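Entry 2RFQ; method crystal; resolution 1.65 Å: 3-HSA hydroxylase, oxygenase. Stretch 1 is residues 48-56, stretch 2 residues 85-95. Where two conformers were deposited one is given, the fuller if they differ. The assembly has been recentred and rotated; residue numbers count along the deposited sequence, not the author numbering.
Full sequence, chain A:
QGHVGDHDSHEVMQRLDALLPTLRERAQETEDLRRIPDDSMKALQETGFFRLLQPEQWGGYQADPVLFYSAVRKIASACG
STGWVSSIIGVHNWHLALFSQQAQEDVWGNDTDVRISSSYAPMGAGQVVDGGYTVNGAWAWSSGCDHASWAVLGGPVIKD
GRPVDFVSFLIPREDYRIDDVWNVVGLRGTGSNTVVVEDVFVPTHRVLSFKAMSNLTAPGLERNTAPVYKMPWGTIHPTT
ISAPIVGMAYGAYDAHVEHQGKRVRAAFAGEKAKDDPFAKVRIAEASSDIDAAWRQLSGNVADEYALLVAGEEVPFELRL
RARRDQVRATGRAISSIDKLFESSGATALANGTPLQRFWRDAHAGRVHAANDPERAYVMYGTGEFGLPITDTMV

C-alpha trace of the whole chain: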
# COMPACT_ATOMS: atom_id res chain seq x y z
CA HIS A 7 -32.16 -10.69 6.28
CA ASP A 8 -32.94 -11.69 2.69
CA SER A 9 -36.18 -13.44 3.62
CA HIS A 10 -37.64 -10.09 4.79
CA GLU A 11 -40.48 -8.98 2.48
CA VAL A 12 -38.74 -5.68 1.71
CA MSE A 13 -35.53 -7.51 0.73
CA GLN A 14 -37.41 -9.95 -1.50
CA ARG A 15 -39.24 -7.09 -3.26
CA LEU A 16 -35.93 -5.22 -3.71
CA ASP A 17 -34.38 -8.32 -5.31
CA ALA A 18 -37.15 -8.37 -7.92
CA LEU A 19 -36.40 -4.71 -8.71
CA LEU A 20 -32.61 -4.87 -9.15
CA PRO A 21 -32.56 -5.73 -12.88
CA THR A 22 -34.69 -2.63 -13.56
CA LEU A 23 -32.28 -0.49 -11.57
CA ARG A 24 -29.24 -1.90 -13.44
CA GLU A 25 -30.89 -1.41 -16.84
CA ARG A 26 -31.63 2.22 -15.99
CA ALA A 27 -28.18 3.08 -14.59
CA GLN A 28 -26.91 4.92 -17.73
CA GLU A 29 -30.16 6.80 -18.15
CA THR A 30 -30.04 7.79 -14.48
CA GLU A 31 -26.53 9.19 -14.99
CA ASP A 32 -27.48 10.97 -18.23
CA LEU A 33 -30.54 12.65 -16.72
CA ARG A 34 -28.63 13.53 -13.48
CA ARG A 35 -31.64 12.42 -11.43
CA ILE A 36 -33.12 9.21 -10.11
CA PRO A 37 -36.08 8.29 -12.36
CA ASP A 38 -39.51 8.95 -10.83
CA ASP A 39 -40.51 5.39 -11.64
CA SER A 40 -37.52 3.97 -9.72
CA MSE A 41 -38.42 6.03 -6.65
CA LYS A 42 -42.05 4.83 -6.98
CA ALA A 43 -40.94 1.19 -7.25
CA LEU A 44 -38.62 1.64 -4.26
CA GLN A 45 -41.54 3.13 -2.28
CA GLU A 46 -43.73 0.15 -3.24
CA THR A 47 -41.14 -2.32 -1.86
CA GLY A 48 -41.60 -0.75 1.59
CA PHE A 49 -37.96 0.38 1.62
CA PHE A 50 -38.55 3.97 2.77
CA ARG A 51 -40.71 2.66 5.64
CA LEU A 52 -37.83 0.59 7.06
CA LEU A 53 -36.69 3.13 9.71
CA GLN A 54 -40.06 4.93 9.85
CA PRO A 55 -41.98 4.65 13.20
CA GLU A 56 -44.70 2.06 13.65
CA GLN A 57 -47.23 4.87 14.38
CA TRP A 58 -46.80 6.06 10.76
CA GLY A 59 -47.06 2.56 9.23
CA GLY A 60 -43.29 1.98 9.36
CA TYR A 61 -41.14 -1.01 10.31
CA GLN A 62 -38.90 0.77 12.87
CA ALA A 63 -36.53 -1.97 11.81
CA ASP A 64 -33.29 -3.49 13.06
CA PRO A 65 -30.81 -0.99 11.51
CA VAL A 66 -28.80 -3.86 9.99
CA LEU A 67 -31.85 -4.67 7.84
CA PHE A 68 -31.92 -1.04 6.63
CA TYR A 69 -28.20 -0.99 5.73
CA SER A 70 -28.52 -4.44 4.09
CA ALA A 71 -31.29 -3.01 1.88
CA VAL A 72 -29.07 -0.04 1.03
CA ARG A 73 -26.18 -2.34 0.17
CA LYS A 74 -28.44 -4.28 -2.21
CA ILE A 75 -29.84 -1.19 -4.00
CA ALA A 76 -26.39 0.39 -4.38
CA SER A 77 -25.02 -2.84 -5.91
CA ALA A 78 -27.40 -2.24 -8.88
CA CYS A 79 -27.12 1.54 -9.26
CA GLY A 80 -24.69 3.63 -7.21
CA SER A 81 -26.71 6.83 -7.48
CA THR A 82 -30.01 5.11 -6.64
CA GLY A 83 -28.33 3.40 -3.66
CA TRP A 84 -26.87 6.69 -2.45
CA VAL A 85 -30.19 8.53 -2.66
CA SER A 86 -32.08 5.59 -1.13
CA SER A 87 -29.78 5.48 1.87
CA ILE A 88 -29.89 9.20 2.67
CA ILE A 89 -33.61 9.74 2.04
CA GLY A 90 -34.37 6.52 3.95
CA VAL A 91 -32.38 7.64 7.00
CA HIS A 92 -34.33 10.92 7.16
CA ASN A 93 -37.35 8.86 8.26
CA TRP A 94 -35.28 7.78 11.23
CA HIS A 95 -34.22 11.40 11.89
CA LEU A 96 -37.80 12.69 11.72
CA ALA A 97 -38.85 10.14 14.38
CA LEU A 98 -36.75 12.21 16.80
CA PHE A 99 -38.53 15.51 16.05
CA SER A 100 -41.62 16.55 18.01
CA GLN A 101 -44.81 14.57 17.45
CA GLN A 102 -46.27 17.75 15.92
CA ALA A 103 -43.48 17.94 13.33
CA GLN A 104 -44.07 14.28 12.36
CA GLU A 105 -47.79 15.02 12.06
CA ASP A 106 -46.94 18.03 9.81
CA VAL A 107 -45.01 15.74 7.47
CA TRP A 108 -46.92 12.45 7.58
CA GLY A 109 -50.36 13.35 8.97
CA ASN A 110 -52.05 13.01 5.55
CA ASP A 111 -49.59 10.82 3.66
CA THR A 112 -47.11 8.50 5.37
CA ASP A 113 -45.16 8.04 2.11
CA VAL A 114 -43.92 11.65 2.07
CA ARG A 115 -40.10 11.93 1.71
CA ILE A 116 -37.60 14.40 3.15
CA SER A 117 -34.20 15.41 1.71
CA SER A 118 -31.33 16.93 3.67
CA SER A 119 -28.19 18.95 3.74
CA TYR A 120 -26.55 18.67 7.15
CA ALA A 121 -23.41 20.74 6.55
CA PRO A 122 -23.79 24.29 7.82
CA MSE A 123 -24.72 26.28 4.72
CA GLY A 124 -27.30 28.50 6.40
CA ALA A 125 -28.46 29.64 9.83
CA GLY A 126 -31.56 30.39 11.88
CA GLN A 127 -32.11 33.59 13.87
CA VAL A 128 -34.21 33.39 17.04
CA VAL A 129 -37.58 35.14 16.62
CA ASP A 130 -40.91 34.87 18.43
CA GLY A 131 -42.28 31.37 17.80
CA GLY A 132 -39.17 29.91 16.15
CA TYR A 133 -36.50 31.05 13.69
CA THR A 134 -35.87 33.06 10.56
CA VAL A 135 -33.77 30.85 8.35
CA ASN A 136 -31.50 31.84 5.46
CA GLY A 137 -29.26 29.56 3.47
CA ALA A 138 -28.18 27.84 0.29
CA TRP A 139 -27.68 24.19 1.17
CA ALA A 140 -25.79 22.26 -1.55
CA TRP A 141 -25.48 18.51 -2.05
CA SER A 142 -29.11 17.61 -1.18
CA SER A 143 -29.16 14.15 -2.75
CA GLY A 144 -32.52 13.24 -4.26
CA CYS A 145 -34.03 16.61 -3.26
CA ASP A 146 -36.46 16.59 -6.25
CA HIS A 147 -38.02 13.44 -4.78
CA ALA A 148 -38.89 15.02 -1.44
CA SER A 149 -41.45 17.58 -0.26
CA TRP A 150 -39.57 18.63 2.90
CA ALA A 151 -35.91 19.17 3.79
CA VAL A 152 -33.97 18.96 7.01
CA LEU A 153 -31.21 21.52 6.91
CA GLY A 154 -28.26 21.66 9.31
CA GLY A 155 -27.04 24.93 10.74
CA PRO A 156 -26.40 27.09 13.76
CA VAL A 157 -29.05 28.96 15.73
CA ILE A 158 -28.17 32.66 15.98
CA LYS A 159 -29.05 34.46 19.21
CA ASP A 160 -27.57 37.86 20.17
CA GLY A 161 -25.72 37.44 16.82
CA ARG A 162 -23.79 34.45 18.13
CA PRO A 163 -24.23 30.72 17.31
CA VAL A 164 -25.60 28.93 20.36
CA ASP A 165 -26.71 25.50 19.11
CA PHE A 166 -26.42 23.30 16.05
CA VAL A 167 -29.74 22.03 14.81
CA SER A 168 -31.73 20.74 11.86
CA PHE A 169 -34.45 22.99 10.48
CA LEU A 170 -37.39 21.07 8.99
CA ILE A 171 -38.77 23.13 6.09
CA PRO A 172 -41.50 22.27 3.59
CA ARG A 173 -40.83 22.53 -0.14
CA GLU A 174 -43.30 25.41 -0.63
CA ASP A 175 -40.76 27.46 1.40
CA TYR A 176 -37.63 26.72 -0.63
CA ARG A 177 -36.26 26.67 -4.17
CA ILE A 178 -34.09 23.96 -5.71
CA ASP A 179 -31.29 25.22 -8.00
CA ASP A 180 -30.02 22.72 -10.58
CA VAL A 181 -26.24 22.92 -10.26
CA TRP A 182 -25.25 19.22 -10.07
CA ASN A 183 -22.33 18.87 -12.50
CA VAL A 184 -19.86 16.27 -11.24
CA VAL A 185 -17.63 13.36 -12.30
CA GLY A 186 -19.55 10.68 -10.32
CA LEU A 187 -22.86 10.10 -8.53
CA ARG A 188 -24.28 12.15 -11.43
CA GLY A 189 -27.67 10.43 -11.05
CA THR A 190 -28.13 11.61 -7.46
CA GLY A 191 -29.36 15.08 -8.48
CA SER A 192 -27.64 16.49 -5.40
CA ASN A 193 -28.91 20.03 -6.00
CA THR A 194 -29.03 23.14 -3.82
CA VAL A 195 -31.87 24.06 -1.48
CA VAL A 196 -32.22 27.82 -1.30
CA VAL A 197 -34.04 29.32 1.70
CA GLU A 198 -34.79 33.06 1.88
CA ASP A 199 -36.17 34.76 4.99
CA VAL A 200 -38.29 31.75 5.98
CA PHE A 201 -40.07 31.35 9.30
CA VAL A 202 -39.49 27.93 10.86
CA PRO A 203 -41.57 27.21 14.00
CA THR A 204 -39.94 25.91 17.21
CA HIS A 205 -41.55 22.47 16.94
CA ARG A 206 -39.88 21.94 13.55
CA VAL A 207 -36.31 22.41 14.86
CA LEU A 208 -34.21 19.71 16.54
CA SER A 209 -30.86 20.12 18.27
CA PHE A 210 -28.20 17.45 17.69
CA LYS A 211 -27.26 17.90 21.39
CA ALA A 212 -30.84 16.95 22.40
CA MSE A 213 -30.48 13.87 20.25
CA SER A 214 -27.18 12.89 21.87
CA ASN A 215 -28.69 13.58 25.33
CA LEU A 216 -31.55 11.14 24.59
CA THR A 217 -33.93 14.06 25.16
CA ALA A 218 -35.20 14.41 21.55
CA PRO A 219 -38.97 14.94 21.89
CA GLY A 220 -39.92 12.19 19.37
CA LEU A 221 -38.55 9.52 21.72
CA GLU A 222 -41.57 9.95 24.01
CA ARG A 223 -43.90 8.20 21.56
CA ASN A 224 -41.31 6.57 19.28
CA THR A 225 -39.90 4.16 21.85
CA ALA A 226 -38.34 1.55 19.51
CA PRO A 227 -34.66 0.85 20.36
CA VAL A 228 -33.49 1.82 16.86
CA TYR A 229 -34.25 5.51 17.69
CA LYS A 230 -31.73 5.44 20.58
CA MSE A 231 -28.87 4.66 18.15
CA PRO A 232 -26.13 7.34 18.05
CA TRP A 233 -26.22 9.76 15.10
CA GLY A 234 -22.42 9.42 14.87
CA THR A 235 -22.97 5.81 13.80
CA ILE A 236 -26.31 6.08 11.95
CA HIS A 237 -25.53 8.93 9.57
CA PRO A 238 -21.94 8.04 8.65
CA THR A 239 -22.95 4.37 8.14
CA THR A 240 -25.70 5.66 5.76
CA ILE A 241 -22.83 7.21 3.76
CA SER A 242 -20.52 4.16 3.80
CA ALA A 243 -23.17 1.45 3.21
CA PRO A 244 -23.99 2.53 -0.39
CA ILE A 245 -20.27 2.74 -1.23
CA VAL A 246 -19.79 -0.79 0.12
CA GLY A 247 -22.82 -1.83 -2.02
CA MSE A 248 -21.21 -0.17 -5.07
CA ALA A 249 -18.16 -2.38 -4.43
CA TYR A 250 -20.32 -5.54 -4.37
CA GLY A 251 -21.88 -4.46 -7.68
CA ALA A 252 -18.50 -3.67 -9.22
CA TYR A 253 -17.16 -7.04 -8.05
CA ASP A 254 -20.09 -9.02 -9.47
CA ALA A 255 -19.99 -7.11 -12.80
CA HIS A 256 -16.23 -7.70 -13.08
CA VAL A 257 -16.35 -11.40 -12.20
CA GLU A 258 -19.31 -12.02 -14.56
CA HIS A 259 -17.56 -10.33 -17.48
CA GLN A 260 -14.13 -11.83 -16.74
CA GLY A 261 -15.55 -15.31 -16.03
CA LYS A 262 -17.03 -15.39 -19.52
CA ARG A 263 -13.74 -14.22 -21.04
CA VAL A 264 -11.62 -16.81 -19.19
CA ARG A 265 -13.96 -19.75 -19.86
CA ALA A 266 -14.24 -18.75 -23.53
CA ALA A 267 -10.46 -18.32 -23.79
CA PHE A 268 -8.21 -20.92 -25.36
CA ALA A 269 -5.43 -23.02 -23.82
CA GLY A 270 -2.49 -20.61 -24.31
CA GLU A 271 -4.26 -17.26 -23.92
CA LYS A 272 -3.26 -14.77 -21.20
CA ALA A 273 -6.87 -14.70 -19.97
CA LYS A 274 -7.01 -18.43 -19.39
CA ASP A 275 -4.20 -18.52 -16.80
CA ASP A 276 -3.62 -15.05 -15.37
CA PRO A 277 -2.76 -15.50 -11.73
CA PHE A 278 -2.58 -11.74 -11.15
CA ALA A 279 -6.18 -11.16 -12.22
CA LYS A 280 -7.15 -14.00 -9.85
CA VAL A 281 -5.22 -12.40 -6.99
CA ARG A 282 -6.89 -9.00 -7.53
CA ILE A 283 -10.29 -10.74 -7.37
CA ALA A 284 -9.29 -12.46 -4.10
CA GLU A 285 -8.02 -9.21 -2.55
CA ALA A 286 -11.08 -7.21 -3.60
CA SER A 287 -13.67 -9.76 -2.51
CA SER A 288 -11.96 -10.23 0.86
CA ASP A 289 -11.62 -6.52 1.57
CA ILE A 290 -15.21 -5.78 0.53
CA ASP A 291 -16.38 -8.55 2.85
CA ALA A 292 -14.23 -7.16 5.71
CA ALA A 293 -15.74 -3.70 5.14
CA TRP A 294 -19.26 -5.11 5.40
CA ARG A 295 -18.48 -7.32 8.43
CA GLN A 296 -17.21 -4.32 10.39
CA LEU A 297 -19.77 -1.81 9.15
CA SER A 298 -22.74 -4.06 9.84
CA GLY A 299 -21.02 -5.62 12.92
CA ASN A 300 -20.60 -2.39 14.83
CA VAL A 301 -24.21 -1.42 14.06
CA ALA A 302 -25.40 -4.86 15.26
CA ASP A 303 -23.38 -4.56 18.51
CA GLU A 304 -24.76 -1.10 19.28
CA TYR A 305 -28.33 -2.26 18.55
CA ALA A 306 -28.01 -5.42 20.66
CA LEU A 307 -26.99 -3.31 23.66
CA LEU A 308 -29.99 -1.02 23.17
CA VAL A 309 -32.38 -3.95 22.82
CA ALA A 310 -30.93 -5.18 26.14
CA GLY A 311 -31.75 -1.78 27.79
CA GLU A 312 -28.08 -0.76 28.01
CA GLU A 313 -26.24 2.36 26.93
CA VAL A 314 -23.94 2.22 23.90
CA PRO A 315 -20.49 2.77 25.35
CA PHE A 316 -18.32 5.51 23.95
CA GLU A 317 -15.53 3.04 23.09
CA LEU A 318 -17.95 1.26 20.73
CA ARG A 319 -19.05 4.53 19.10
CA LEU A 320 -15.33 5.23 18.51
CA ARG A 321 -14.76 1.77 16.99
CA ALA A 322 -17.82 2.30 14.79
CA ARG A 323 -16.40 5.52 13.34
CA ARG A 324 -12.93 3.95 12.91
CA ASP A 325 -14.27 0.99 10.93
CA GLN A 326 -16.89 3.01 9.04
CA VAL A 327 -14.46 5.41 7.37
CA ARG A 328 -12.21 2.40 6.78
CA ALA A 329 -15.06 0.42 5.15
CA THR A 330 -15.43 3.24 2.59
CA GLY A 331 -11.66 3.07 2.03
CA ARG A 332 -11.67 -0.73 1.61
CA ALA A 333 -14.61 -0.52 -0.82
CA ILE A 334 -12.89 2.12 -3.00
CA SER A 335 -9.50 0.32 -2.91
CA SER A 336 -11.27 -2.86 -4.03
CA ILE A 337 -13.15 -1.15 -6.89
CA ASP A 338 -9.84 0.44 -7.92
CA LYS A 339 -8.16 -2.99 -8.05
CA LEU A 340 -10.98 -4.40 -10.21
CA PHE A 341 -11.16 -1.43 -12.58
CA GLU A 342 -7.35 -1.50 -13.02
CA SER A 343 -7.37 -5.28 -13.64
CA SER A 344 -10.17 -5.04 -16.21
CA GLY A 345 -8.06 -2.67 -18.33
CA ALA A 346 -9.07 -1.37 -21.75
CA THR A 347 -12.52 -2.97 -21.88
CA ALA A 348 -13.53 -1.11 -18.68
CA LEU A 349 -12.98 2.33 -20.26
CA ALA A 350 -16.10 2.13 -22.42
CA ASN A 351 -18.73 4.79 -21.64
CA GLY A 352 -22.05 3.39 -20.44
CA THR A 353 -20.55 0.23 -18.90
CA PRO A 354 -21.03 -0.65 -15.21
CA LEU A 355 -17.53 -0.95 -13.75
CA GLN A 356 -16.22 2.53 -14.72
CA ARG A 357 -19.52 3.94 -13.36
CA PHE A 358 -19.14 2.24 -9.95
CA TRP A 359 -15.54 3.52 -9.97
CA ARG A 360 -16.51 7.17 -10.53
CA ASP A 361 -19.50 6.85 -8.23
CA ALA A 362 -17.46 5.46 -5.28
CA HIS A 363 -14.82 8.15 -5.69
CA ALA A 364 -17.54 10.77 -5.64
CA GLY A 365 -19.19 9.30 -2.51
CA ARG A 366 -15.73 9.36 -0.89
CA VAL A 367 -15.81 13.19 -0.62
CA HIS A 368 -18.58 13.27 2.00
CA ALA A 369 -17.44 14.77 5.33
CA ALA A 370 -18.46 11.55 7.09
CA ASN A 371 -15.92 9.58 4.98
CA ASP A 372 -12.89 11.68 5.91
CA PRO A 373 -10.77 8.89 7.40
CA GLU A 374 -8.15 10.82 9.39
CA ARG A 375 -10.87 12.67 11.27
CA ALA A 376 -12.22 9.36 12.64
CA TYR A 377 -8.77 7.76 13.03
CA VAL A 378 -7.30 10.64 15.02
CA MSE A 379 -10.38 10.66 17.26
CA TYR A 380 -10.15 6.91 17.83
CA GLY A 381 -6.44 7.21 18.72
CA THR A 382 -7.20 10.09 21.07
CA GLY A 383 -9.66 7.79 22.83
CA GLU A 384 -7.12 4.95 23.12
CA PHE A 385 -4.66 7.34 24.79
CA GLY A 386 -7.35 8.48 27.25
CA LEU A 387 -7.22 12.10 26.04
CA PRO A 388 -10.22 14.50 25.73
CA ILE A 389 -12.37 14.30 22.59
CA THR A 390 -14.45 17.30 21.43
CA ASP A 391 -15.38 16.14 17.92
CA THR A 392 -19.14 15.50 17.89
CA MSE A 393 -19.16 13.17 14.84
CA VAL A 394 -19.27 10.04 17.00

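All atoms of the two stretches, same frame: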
# COMPACT_ATOMS: atom_id res chain seq x y z
N GLY A 48 -41.60 -1.02 0.15
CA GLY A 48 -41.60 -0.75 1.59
C GLY A 48 -40.28 -0.20 2.12
O GLY A 48 -40.14 0.09 3.31
N PHE A 49 -39.30 -0.05 1.22
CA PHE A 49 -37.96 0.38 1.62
C PHE A 49 -37.93 1.65 2.48
O PHE A 49 -37.26 1.69 3.50
CB PHE A 49 -37.05 0.60 0.40
CG PHE A 49 -35.75 1.28 0.79
CD1 PHE A 49 -34.74 0.53 1.44
CD2 PHE A 49 -35.57 2.64 0.59
CE1 PHE A 49 -33.57 1.15 1.88
CE2 PHE A 49 -34.38 3.28 1.00
CZ PHE A 49 -33.37 2.52 1.67
N PHE A 50 -38.63 2.70 2.04
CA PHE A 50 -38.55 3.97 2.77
C PHE A 50 -39.18 3.86 4.16
O PHE A 50 -38.83 4.63 5.06
CB PHE A 50 -39.13 5.13 1.96
CG PHE A 50 -38.33 5.43 0.71
CD1 PHE A 50 -37.03 5.92 0.82
CD2 PHE A 50 -38.86 5.18 -0.54
CE1 PHE A 50 -36.25 6.15 -0.33
CE2 PHE A 50 -38.09 5.41 -1.72
CZ PHE A 50 -36.80 5.91 -1.59
N ARG A 51 -40.07 2.89 4.33
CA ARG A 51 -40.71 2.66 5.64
C ARG A 51 -39.81 1.93 6.64
O ARG A 51 -40.16 1.83 7.81
CB ARG A 51 -42.01 1.86 5.47
CG ARG A 51 -43.02 2.56 4.61
CD ARG A 51 -44.36 1.84 4.74
NE ARG A 51 -45.46 2.59 4.15
CZ ARG A 51 -46.09 3.62 4.72
NH1 ARG A 51 -45.72 4.09 5.93
NH2 ARG A 51 -47.10 4.20 4.08
N LEU A 52 -38.66 1.43 6.19
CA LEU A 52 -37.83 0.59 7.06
C LEU A 52 -37.49 1.22 8.42
O LEU A 52 -37.67 0.56 9.44
CB LEU A 52 -36.56 0.12 6.36
CG LEU A 52 -36.76 -1.05 5.40
CD1 LEU A 52 -35.45 -1.31 4.63
CD2 LEU A 52 -37.21 -2.31 6.13
N LEU A 53 -37.00 2.47 8.43
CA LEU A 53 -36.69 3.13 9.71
C LEU A 53 -37.78 4.11 10.17
O LEU A 53 -37.58 4.89 11.12
CB LEU A 53 -35.32 3.83 9.66
CG LEU A 53 -34.13 2.90 9.40
CD1 LEU A 53 -32.86 3.72 9.37
CD2 LEU A 53 -34.00 1.80 10.46
N GLN A 54 -38.92 4.10 9.47
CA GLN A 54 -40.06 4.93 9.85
C GLN A 54 -40.80 4.32 11.07
O GLN A 54 -40.85 3.11 11.19
CB GLN A 54 -41.01 5.06 8.66
CG GLN A 54 -42.20 5.97 8.90
CD GLN A 54 -43.07 6.07 7.66
OE1 GLN A 54 -43.31 5.07 6.98
NE2 GLN A 54 -43.56 7.27 7.36
N PRO A 55 -41.28 5.17 11.99
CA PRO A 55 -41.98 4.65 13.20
C PRO A 55 -43.23 3.84 12.90
O PRO A 55 -43.93 4.08 11.89
CB PRO A 55 -42.29 5.93 14.01
CG PRO A 55 -41.18 6.90 13.59
CD PRO A 55 -41.06 6.64 12.09
N GLU A 56 -43.50 2.87 13.77
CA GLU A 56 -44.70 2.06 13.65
C GLU A 56 -45.98 2.93 13.60
O GLU A 56 -46.93 2.59 12.89
CB GLU A 56 -44.76 1.06 14.80
CG GLU A 56 -45.94 0.10 14.73
CD GLU A 56 -47.20 0.66 15.37
OE1 GLU A 56 -47.10 1.60 16.18
OE2 GLU A 56 -48.29 0.13 15.07
N VAL A 85 -28.95 7.79 -2.97
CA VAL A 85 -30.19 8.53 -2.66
C VAL A 85 -31.08 7.74 -1.70
O VAL A 85 -31.64 8.30 -0.75
CB VAL A 85 -30.94 8.87 -3.96
CG1 VAL A 85 -32.35 9.40 -3.69
CG2 VAL A 85 -30.11 9.88 -4.76
N SER A 86 -31.21 6.43 -1.94
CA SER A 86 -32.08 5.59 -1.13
C SER A 86 -31.62 5.61 0.33
O SER A 86 -32.41 5.76 1.25
CB SER A 86 -32.09 4.15 -1.66
OG SER A 86 -32.77 4.09 -2.92
N SER A 87 -30.32 5.50 0.52
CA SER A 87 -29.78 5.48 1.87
C SER A 87 -30.07 6.77 2.63
O SER A 87 -30.59 6.75 3.75
CB SER A 87 -28.28 5.27 1.80
OG SER A 87 -27.77 5.00 3.11
N ILE A 88 -29.77 7.90 1.99
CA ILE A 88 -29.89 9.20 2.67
C ILE A 88 -31.36 9.56 2.91
O ILE A 88 -31.76 9.91 4.04
CB ILE A 88 -29.09 10.29 1.93
CG1 ILE A 88 -27.61 9.91 1.97
CG2 ILE A 88 -29.23 11.61 2.65
CD1 ILE A 88 -26.77 10.33 0.74
N ILE A 89 -32.18 9.44 1.87
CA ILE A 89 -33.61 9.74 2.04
C ILE A 89 -34.24 8.77 3.06
O ILE A 89 -35.06 9.17 3.88
CB ILE A 89 -34.37 9.77 0.69
CG1 ILE A 89 -33.78 10.86 -0.22
CG2 ILE A 89 -35.85 10.03 0.92
CD1 ILE A 89 -34.67 11.29 -1.37
N GLY A 90 -33.83 7.50 3.02
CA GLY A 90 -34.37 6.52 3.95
C GLY A 90 -34.02 6.87 5.39
O GLY A 90 -34.84 6.71 6.29
N VAL A 91 -32.80 7.35 5.62
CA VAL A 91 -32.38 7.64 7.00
C VAL A 91 -33.10 8.87 7.56
O VAL A 91 -33.22 9.03 8.77
CB VAL A 91 -30.84 7.74 7.14
CG1 VAL A 91 -30.37 9.19 6.97
CG2 VAL A 91 -30.42 7.20 8.52
N HIS A 92 -33.59 9.75 6.67
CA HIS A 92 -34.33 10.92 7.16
C HIS A 92 -35.60 10.53 7.87
O HIS A 92 -36.10 11.28 8.69
CB HIS A 92 -34.62 11.89 6.02
CG HIS A 92 -33.39 12.38 5.35
ND1 HIS A 92 -33.35 12.71 4.02
CD2 HIS A 92 -32.12 12.52 5.82
CE1 HIS A 92 -32.12 13.08 3.70
NE2 HIS A 92 -31.36 12.97 4.77
N ASN A 93 -36.13 9.34 7.57
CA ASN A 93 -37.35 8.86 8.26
C ASN A 93 -37.05 8.42 9.68
O ASN A 93 -37.92 8.48 10.56
CB ASN A 93 -38.05 7.77 7.43
CG ASN A 93 -38.66 8.34 6.14
OD1 ASN A 93 -38.71 9.57 5.96
ND2 ASN A 93 -39.10 7.47 5.24
N TRP A 94 -35.81 8.02 9.90
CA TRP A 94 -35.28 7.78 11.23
C TRP A 94 -35.10 9.13 11.95
O TRP A 94 -35.52 9.31 13.10
CB TRP A 94 -33.93 7.03 11.13
CG TRP A 94 -33.25 6.74 12.46
CD1 TRP A 94 -33.34 5.59 13.21
CD2 TRP A 94 -32.37 7.62 13.19
NE1 TRP A 94 -32.60 5.72 14.37
CE2 TRP A 94 -31.98 6.94 14.37
CE3 TRP A 94 -31.87 8.91 12.95
CZ2 TRP A 94 -31.12 7.50 15.31
CZ3 TRP A 94 -31.01 9.49 13.92
CH2 TRP A 94 -30.66 8.78 15.07
N HIS A 95 -34.47 10.08 11.28
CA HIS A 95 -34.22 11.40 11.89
C HIS A 95 -35.53 12.08 12.28
O HIS A 95 -35.66 12.62 13.40
CB HIS A 95 -33.42 12.29 10.92
CG HIS A 95 -32.88 13.55 11.56
ND1 HIS A 95 -32.25 14.53 10.83
CD2 HIS A 95 -32.87 13.97 12.85
CE1 HIS A 95 -31.87 15.51 11.63
NE2 HIS A 95 -32.22 15.19 12.87
O HOH W 1 -36.37 4.41 6.36

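A helix packed against an irregular segment shows how one hydrogen bond and a bridging water can accompany close packing of side chains. In this oxygenase, residues 85-95 are helical, whereas 48-56 are mostly irregular, with a type I turn from Arg51 to Gln54. Together they bury 487 Å², both sides summed; Phe50, Asn93 and Leu53, all buried, have the largest areas covered by the other stretch.

The polar links centre on a carbonyl the loop leaves free for side-chain and solvent partners. Asn93, its CA-to-CB bond directed toward the loop, donates from ND2 to Phe50 O at 2.9 Å with an N-H...O angle of 158°. With chi1 in m, the short side chain places its amide within reach of the loop backbone. A water completes the junction: it donates to Phe50 O and Gly90 O, each 2.8 Å from its oxygen, and accepts from Leu53 N at 2.9 Å. It thereby joins both backbones where Phe50 and Gly90 lie only 5.0 Å apart, CA to CA.

The aromatic rings pack against Ser86 and Gly90. Phe49 (t) presents its ring edge to a backbone carbonyl, with CE2 3.2 Å from Ser86 O, while Ser86 CB lies 3.6 Å from the same CE2. Phe50 (m) sets its edge near Gly90, CD1 to CA 4.2 Å. Glycine suits this place: a CB here would come 3.2 Å from Phe49 CE2 and clash with Ser86 O at 2.8 Å.

Apolar side chains make further contacts. Phe50 CE1 meets Ile89 CG2 at 4.1 Å. Leu53, its CA-to-CB bond directed toward the helix, brings CB to 3.8 Å from Trp94 CB and CD1 to 4.3 Å from Val91 CG2, so one branched side chain touches two helix residues. Gln54 contributes its CB, 4.2 Å from Asn93 CB. Separately, Pro55 CD makes a van der Waals contact with Asn93 O at 3.9 Å.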